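2-hydroxyisobutyryl-CoA synthetase (PDB 6HDY) belongs to the AMP-binding (ANL) superfamily and joins a large N-terminal part to a smaller C-terminal domain. Local coordinates at residues F67-R70 against K71-A75; K97-L100 against R101-Q104; V114-P117 against N118-F122. One frame throughout, in Å; residues are numbered along the deposited sequence.

Contact 1: residues F67-R70 against K71-A75. With SO4 (sulfate ion), chain D.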
loop_
_atom_site.group_PDB
_atom_site.type_symbol
_atom_site.label_atom_id
_atom_site.label_comp_id
_atom_site.label_asym_id
_atom_site.label_seq_id
_atom_site.Cartn_x
_atom_site.Cartn_y
_atom_site.Cartn_z
ATOM N N PHE A 67 -8.454 -19.814 23.569
ATOM C CA PHE A 67 -7.013 -20.034 23.430
ATOM C C PHE A 67 -6.348 -19.740 24.760
ATOM O O PHE A 67 -5.562 -20.559 25.229
ATOM C CB PHE A 67 -6.414 -19.132 22.323
ATOM C CG PHE A 67 -4.903 -19.066 22.319
ATOM C CD1 PHE A 67 -4.147 -20.097 21.774
ATOM C CD2 PHE A 67 -4.236 -17.991 22.897
ATOM C CE1 PHE A 67 -2.748 -20.058 21.814
ATOM C CE2 PHE A 67 -2.840 -17.953 22.927
ATOM C CZ PHE A 67 -2.108 -18.986 22.381
ATOM N N TYR A 68 -6.642 -18.556 25.355
ATOM C CA TYR A 68 -6.121 -18.165 26.654
ATOM C C TYR A 68 -6.731 -18.986 27.778
ATOM O O TYR A 68 -5.996 -19.400 28.664
ATOM C CB TYR A 68 -6.297 -16.666 26.906
ATOM C CG TYR A 68 -5.341 -15.839 26.087
ATOM C CD1 TYR A 68 -3.968 -15.874 26.332
ATOM C CD2 TYR A 68 -5.799 -15.025 25.056
ATOM C CE1 TYR A 68 -3.076 -15.149 25.550
ATOM C CE2 TYR A 68 -4.915 -14.272 24.283
ATOM C CZ TYR A 68 -3.554 -14.331 24.542
ATOM O OH TYR A 68 -2.675 -13.601 23.786
ATOM N N ARG A 69 -8.042 -19.265 27.732
ATOM C CA ARG A 69 -8.715 -20.102 28.744
ATOM C C ARG A 69 -8.044 -21.496 28.836
ATOM O O ARG A 69 -7.712 -21.924 29.941
ATOM C CB ARG A 69 -10.238 -20.193 28.484
ATOM C CG ARG A 69 -11.001 -21.125 29.429
ATOM C CD ARG A 69 -11.573 -20.458 30.677
ATOM N NE ARG A 69 -12.565 -19.435 30.344
ATOM C CZ ARG A 69 -13.883 -19.619 30.334
ATOM N NH1 ARG A 69 -14.403 -20.785 30.710
ATOM N NH2 ARG A 69 -14.691 -18.636 29.969
ATOM N N ARG A 70 -7.767 -22.146 27.670
ATOM C CA ARG A 70 -7.104 -23.457 27.579
ATOM C C ARG A 70 -5.649 -23.416 28.023
ATOM O O ARG A 70 -5.220 -24.290 28.780
ATOM C CB ARG A 70 -7.171 -24.017 26.152
ATOM C CG ARG A 70 -8.433 -24.817 25.856
ATOM C CD ARG A 70 -8.378 -25.434 24.466
ATOM N NE ARG A 70 -8.252 -24.421 23.410
ATOM C CZ ARG A 70 -9.282 -23.854 22.787
ATOM N NH1 ARG A 70 -10.528 -24.198 23.097
ATOM N NH2 ARG A 70 -9.076 -22.939 21.850
ATOM N N LYS A 71 -4.893 -22.413 27.544
ATOM C CA LYS A 71 -3.467 -22.243 27.823
ATOM C C LYS A 71 -3.219 -21.979 29.290
ATOM O O LYS A 71 -2.337 -22.602 29.880
ATOM C CB LYS A 71 -2.848 -21.122 26.957
ATOM C CG LYS A 71 -1.330 -21.176 26.927
ATOM C CD LYS A 71 -0.693 -19.927 26.331
ATOM C CE LYS A 71 0.641 -20.207 25.665
ATOM N NZ LYS A 71 1.493 -21.161 26.442
ATOM N N TRP A 72 -4.001 -21.057 29.875
ATOM C CA TRP A 72 -3.883 -20.684 31.283
ATOM C C TRP A 72 -4.254 -21.802 32.208
ATOM O O TRP A 72 -3.533 -22.014 33.186
ATOM C CB TRP A 72 -4.656 -19.407 31.599
ATOM C CG TRP A 72 -4.100 -18.203 30.898
ATOM C CD1 TRP A 72 -2.905 -18.105 30.241
ATOM C CD2 TRP A 72 -4.746 -16.936 30.749
ATOM N NE1 TRP A 72 -2.749 -16.843 29.736
ATOM C CE2 TRP A 72 -3.877 -16.109 30.011
ATOM C CE3 TRP A 72 -5.978 -16.415 31.176
ATOM C CZ2 TRP A 72 -4.187 -14.776 29.713
ATOM C CZ3 TRP A 72 -6.303 -15.111 30.842
ATOM C CH2 TRP A 72 -5.410 -14.302 30.135
ATOM N N GLU A 73 -5.326 -22.556 31.887
ATOM C CA GLU A 73 -5.767 -23.709 32.694
ATOM C C GLU A 73 -4.659 -24.781 32.750
ATOM O O GLU A 73 -4.404 -25.343 33.817
ATOM C CB GLU A 73 -7.069 -24.308 32.138
ATOM C CG GLU A 73 -8.338 -23.553 32.518
ATOM C CD GLU A 73 -9.608 -23.994 31.807
ATOM O OE1 GLU A 73 -10.693 -23.465 32.144
ATOM O OE2 GLU A 73 -9.523 -24.865 30.909
ATOM N N GLU A 74 -3.976 -25.008 31.607
ATOM C CA GLU A 74 -2.866 -25.946 31.435
ATOM C C GLU A 74 -1.652 -25.561 32.314
ATOM O O GLU A 74 -1.018 -26.457 32.887
ATOM C CB GLU A 74 -2.485 -26.043 29.934
ATOM C CG GLU A 74 -1.367 -27.020 29.576
ATOM C CD GLU A 74 -1.529 -28.449 30.064
ATOM O OE1 GLU A 74 -2.325 -29.202 29.456
ATOM O OE2 GLU A 74 -0.855 -28.815 31.055
ATOM N N ALA A 75 -1.370 -24.241 32.463
ATOM C CA ALA A 75 -0.270 -23.728 33.297
ATOM C C ALA A 75 -0.669 -23.453 34.761
ATOM O O ALA A 75 0.157 -22.972 35.547
ATOM C CB ALA A 75 0.330 -22.481 32.672
HETATM S S SO4 D . -5.725 -23.619 20.408
HETATM O O1 SO4 D . -6.709 -22.557 20.086
HETATM O O2 SO4 D . -5.879 -24.768 19.502
HETATM O O3 SO4 D . -5.944 -24.048 21.804
HETATM O O4 SO4 D . -4.333 -23.141 20.285
#
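Tyr68 and Trp72, one turn apart on helix 66-74, meet through carbon: Tyr68 CB sits almost squarely over the six-membered ring of Trp72, 3.9 Å from its centroid, a CH-pi contact. Beyond it the phenol ring inclines obliquely to the indole, the planes 42° apart, with Tyr68 CD1 3.6 Å from Trp72 CZ2. Trp72 places CG beside its backbone N (chi1 -65°), which swings the indole back along the helix until Tyr68 O lies over one of its faces. The same oxygen accepts the backbone bond from Trp72 N at 2.9 Å. One residue further on, the carboxylate of Glu73 skirts the aliphatic part of Arg69, OE1 3.5 Å from CD, while Arg69 NE is bonded to Trp62 O. Arg70 reaches back to a sulfate ion, probably from the crystallisation liquor, giving NE to O3 at 2.8 Å and NH2 to O1 at 3.0 Å; Asp112 holds NH2 as well, in a salt bridge. Outward, Tyr68 OH is hydrogen-bonded to Pro336 O and Ile338 N. Trp72 packs on helix 43-64 and Phe67 on helix 97-106, which places helix 66-74 against both.

Contact 2: residues K97-L100 against R101-Q104. With SO4 (sulfate ion), chain D.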
loop_
_atom_site.group_PDB
_atom_site.type_symbol
_atom_site.label_atom_id
_atom_site.label_comp_id
_atom_site.label_asym_id
_atom_site.label_seq_id
_atom_site.Cartn_x
_atom_site.Cartn_y
_atom_site.Cartn_z
ATOM N N LYS A 97 4.955 -17.739 18.932
ATOM C CA LYS A 97 4.408 -17.562 17.573
ATOM C C LYS A 97 3.875 -18.912 17.013
ATOM O O LYS A 97 2.841 -18.939 16.342
ATOM C CB LYS A 97 5.452 -16.936 16.643
ATOM C CG LYS A 97 5.292 -15.422 16.473
ATOM C CD LYS A 97 6.382 -14.630 17.176
ATOM C CE LYS A 97 7.603 -14.423 16.325
ATOM N NZ LYS A 97 8.850 -14.593 17.124
ATOM N N THR A 98 4.523 -20.033 17.387
ATOM C CA THR A 98 4.085 -21.380 17.015
ATOM C C THR A 98 2.691 -21.687 17.621
ATOM O O THR A 98 1.916 -22.414 16.991
ATOM C CB THR A 98 5.112 -22.444 17.452
ATOM O OG1 THR A 98 5.201 -22.453 18.875
ATOM C CG2 THR A 98 6.496 -22.212 16.861
ATOM N N ASP A 99 2.369 -21.113 18.827
ATOM C CA ASP A 99 1.065 -21.317 19.477
ATOM C C ASP A 99 -0.039 -20.618 18.700
ATOM O O ASP A 99 -1.120 -21.161 18.563
ATOM C CB ASP A 99 1.083 -20.844 20.953
ATOM C CG ASP A 99 2.112 -21.540 21.834
ATOM O OD1 ASP A 99 2.356 -22.753 21.621
ATOM O OD2 ASP A 99 2.634 -20.890 22.761
ATOM N N LEU A 100 0.253 -19.428 18.154
ATOM C CA LEU A 100 -0.681 -18.643 17.347
ATOM C C LEU A 100 -1.038 -19.370 16.039
ATOM O O LEU A 100 -2.209 -19.412 15.652
ATOM C CB LEU A 100 -0.037 -17.276 17.042
ATOM C CG LEU A 100 -0.323 -16.106 17.987
ATOM C CD1 LEU A 100 -0.924 -16.539 19.330
ATOM C CD2 LEU A 100 0.878 -15.218 18.117
ATOM N N ARG A 101 -0.013 -19.951 15.381
ATOM C CA ARG A 101 -0.138 -20.711 14.139
ATOM C C ARG A 101 -1.079 -21.894 14.357
ATOM O O ARG A 101 -2.027 -22.074 13.585
ATOM C CB ARG A 101 1.247 -21.184 13.642
ATOM C CG ARG A 101 2.104 -20.084 13.030
ATOM C CD ARG A 101 3.502 -20.569 12.656
ATOM N NE ARG A 101 4.498 -19.508 12.828
ATOM C CZ ARG A 101 5.693 -19.676 13.392
ATOM N NH1 ARG A 101 6.066 -20.873 13.827
ATOM N NH2 ARG A 101 6.527 -18.650 13.515
ATOM N N GLU A 102 -0.844 -22.672 15.431
ATOM C CA GLU A 102 -1.658 -23.849 15.783
ATOM C C GLU A 102 -3.119 -23.473 16.051
ATOM O O GLU A 102 -4.023 -24.140 15.546
ATOM C CB GLU A 102 -1.043 -24.601 16.967
ATOM C CG GLU A 102 0.235 -25.346 16.605
ATOM C CD GLU A 102 1.128 -25.793 17.748
ATOM O OE1 GLU A 102 0.735 -25.640 18.930
ATOM O OE2 GLU A 102 2.233 -26.303 17.452
ATOM N N SER A 103 -3.338 -22.358 16.778
ATOM C CA SER A 103 -4.668 -21.824 17.095
ATOM C C SER A 103 -5.413 -21.416 15.809
ATOM O O SER A 103 -6.610 -21.657 15.689
ATOM C CB SER A 103 -4.546 -20.638 18.047
ATOM O OG SER A 103 -5.835 -20.175 18.413
ATOM N N GLN A 104 -4.698 -20.770 14.870
ATOM C CA GLN A 104 -5.232 -20.370 13.564
ATOM C C GLN A 104 -5.560 -21.586 12.687
ATOM O O GLN A 104 -6.636 -21.611 12.077
ATOM C CB GLN A 104 -4.292 -19.391 12.865
ATOM C CG GLN A 104 -4.312 -18.032 13.552
ATOM C CD GLN A 104 -3.896 -16.895 12.674
ATOM O OE1 GLN A 104 -3.518 -17.061 11.508
ATOM N NE2 GLN A 104 -3.970 -15.703 13.224
HETATM S S SO4 D . -5.725 -23.619 20.408
HETATM O O1 SO4 D . -6.709 -22.557 20.086
HETATM O O2 SO4 D . -5.879 -24.768 19.502
HETATM O O3 SO4 D . -5.944 -24.048 21.804
HETATM O O4 SO4 D . -4.333 -23.141 20.285
#
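With CG beside its backbone N (chi1 -74°) and the chain straight at the next bond, Arg101 runs back along helix 97-106 until its guanidinium lies flat over the backbone between Lys97 and Thr98. One face of the group looks onto Lys97 C and Thr98 N. At the ends of the group, NH1 of Arg101 comes 3.3 Å from the methyl CG2 of Thr98, and NH2 lies 3.7 Å from CB of Lys97. In the backbone, Arg101 N donates to Lys97 O at 3.2 Å, one of four successive i to i+4 bonds; Gln104 N closes the series on Leu100 O at 2.9 Å. Ser103 turns OG anti to its own N (chi1 -177°), where it donates to sulfate O1 at 3.0 Å and is also bonded to Asp112 N. The side chain of Lys97 leads away from residues 101-104, NZ in a weak hydrogen bond to Ser342 O, and comes about 5 Å from bound [[(2R,3S,4R,5R)-5-(6-aminopurin-9-yl)-3,4-bis(oxidanyl)oxolan-2-yl]methoxy-oxidanyl-phosphoryl] (3S)-3-oxidanylbutanoate (8LQ). Asp99 OD1 and Glu102 OE1, 4.3 Å apart, probably disfavour each other; Asp99 OD2, bonded to Lys96 N, has a partial offset in its long, weak ion pair with Lys71, whereas two bonds fix the hydroxyl of Ser103.

Contact 3: residues V114-P117 against N118-F122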
loop_
_atom_site.group_PDB
_atom_site.type_symbol
_atom_site.label_atom_id
_atom_site.label_comp_id
_atom_site.label_asym_id
_atom_site.label_seq_id
_atom_site.Cartn_x
_atom_site.Cartn_y
_atom_site.Cartn_z
ATOM N N VAL A 114 -9.006 -14.408 18.872
ATOM C CA VAL A 114 -9.546 -13.236 18.171
ATOM C C VAL A 114 -10.364 -12.299 19.115
ATOM O O VAL A 114 -10.216 -11.085 19.022
ATOM C CB VAL A 114 -10.308 -13.607 16.880
ATOM C CG1 VAL A 114 -11.593 -14.400 17.165
ATOM C CG2 VAL A 114 -10.592 -12.374 16.038
ATOM N N CYS A 115 -11.209 -12.882 20.001
ATOM C CA CYS A 115 -12.027 -12.282 21.065
ATOM C C CYS A 115 -13.245 -11.556 20.556
ATOM O O CYS A 115 -14.326 -11.756 21.092
ATOM C CB CYS A 115 -11.203 -11.389 21.989
ATOM S SG CYS A 115 -9.961 -12.266 22.965
ATOM N N VAL A 116 -13.055 -10.644 19.589
ATOM C CA VAL A 116 -14.149 -9.842 19.053
ATOM C C VAL A 116 -15.008 -10.688 18.119
ATOM O O VAL A 116 -14.487 -11.652 17.541
ATOM C CB VAL A 116 -13.629 -8.549 18.345
ATOM C CG1 VAL A 116 -12.966 -7.591 19.327
ATOM C CG2 VAL A 116 -12.734 -8.853 17.148
ATOM N N PRO A 117 -16.303 -10.340 17.903
ATOM C CA PRO A 117 -17.076 -11.086 16.905
ATOM C C PRO A 117 -16.526 -10.784 15.519
ATOM O O PRO A 117 -15.893 -9.748 15.315
ATOM C CB PRO A 117 -18.502 -10.532 17.050
ATOM C CG PRO A 117 -18.498 -9.709 18.307
ATOM C CD PRO A 117 -17.094 -9.226 18.469
ATOM N N ASN A 118 -16.786 -11.685 14.567
ATOM C CA ASN A 118 -16.399 -11.571 13.161
ATOM C C ASN A 118 -16.787 -10.213 12.563
ATOM O O ASN A 118 -16.000 -9.618 11.843
ATOM C CB ASN A 118 -17.051 -12.696 12.356
ATOM C CG ASN A 118 -16.121 -13.346 11.366
ATOM O OD1 ASN A 118 -14.922 -13.552 11.633
ATOM N ND2 ASN A 118 -16.666 -13.700 10.201
ATOM N N SER A 119 -17.982 -9.722 12.901
ATOM C CA SER A 119 -18.553 -8.451 12.466
ATOM C C SER A 119 -17.760 -7.227 12.916
ATOM O O SER A 119 -17.974 -6.139 12.390
ATOM C CB SER A 119 -20.009 -8.345 12.926
ATOM O OG SER A 119 -20.111 -8.207 14.334
ATOM N N GLU A 120 -16.864 -7.382 13.892
ATOM C CA GLU A 120 -16.074 -6.260 14.383
ATOM C C GLU A 120 -14.770 -6.068 13.553
ATOM O O GLU A 120 -14.219 -4.956 13.553
ATOM C CB GLU A 120 -15.839 -6.413 15.907
ATOM C CG GLU A 120 -14.697 -5.619 16.547
ATOM C CD GLU A 120 -14.854 -4.135 16.841
ATOM O OE1 GLU A 120 -15.945 -3.570 16.592
ATOM O OE2 GLU A 120 -13.874 -3.544 17.350
ATOM N N ILE A 121 -14.299 -7.129 12.841
ATOM C CA ILE A 121 -13.033 -7.082 12.076
ATOM C C ILE A 121 -13.084 -6.012 10.976
ATOM O O ILE A 121 -14.010 -5.977 10.145
ATOM C CB ILE A 121 -12.567 -8.470 11.561
ATOM C CG1 ILE A 121 -12.294 -9.410 12.759
ATOM C CG2 ILE A 121 -11.294 -8.354 10.681
ATOM C CD1 ILE A 121 -12.796 -10.772 12.531
ATOM N N PHE A 122 -12.116 -5.106 11.062
ATOM C CA PHE A 122 -11.943 -3.941 10.210
ATOM C C PHE A 122 -10.897 -4.148 9.109
ATOM O O PHE A 122 -11.142 -3.777 7.970
ATOM C CB PHE A 122 -11.550 -2.736 11.094
ATOM C CG PHE A 122 -11.333 -1.402 10.419
ATOM C CD1 PHE A 122 -12.395 -0.715 9.834
ATOM C CD2 PHE A 122 -10.076 -0.826 10.378
ATOM C CE1 PHE A 122 -12.199 0.532 9.232
ATOM C CE2 PHE A 122 -9.877 0.422 9.770
ATOM C CZ PHE A 122 -10.952 1.112 9.243
#
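Apolar contact comes first here: the CB of Val116 meets the CG of Glu120 at 3.6 Å, with both valine methyls close to that same carbon. Glu120 sets CG anti to its backbone N (chi1 161°), laying its aliphatic part across Val116; the chain then bends at the next bond (chi2 78°) and carries the carboxylate off toward helix 141-157, where OE2 has a weak hydrogen bond to Ala142 N. Pro117 borders the same side chain, its CD 4.0 Å from Glu120 CB. More loosely, Ile121 CD1 approaches Val114 CG2 at 4.4 Å.

Among polar interactions, one backbone hydrogen bond joins the two segments, Glu120 N to Pro117 O at 2.9 Å. It is nearly straight at the hydrogen, but the donor stands 51° out of the carbonyl plane, away from the lone pairs, in keeping with the tight i to i+3 turn of the 3-10 segment 118-120. Ile121 N repeats the step to Asn118 O. That Asn118 oxygen also accepts a bond from Lys191 NZ of the second subunit. The chemistry therefore divides: a hydrocarbon surface and two successive i to i+3 backbone bonds shape the entry to strand 121-126, while a carbonyl of the turn serves the subunit interface.

In the fold
Contacts 1, 2 and 3 follow in series along the chain, all in the N-terminal AMP-binding part and on the same side of the chain's centre. Contacts 1 and 2, centres 14 Å apart, belong to helices 66-74 and 97-106, which touch directly: Phe67 CZ lies 4.1 Å from Leu100 CD1, and both helices donate hydrogen bonds to one sulfate, from Arg70 and Ser103. Contact 3 stands apart, 21 Å from contact 1 and 18 Å from contact 2 between centres, without touching either. It leads from the loop after helix 97-106 into strand 121-126, paired antiparallel with strand 136-140. The succession runs from a packed helix pair, with the side chain of Lys97 about 5 Å from bound 8LQ, to the subunit interface.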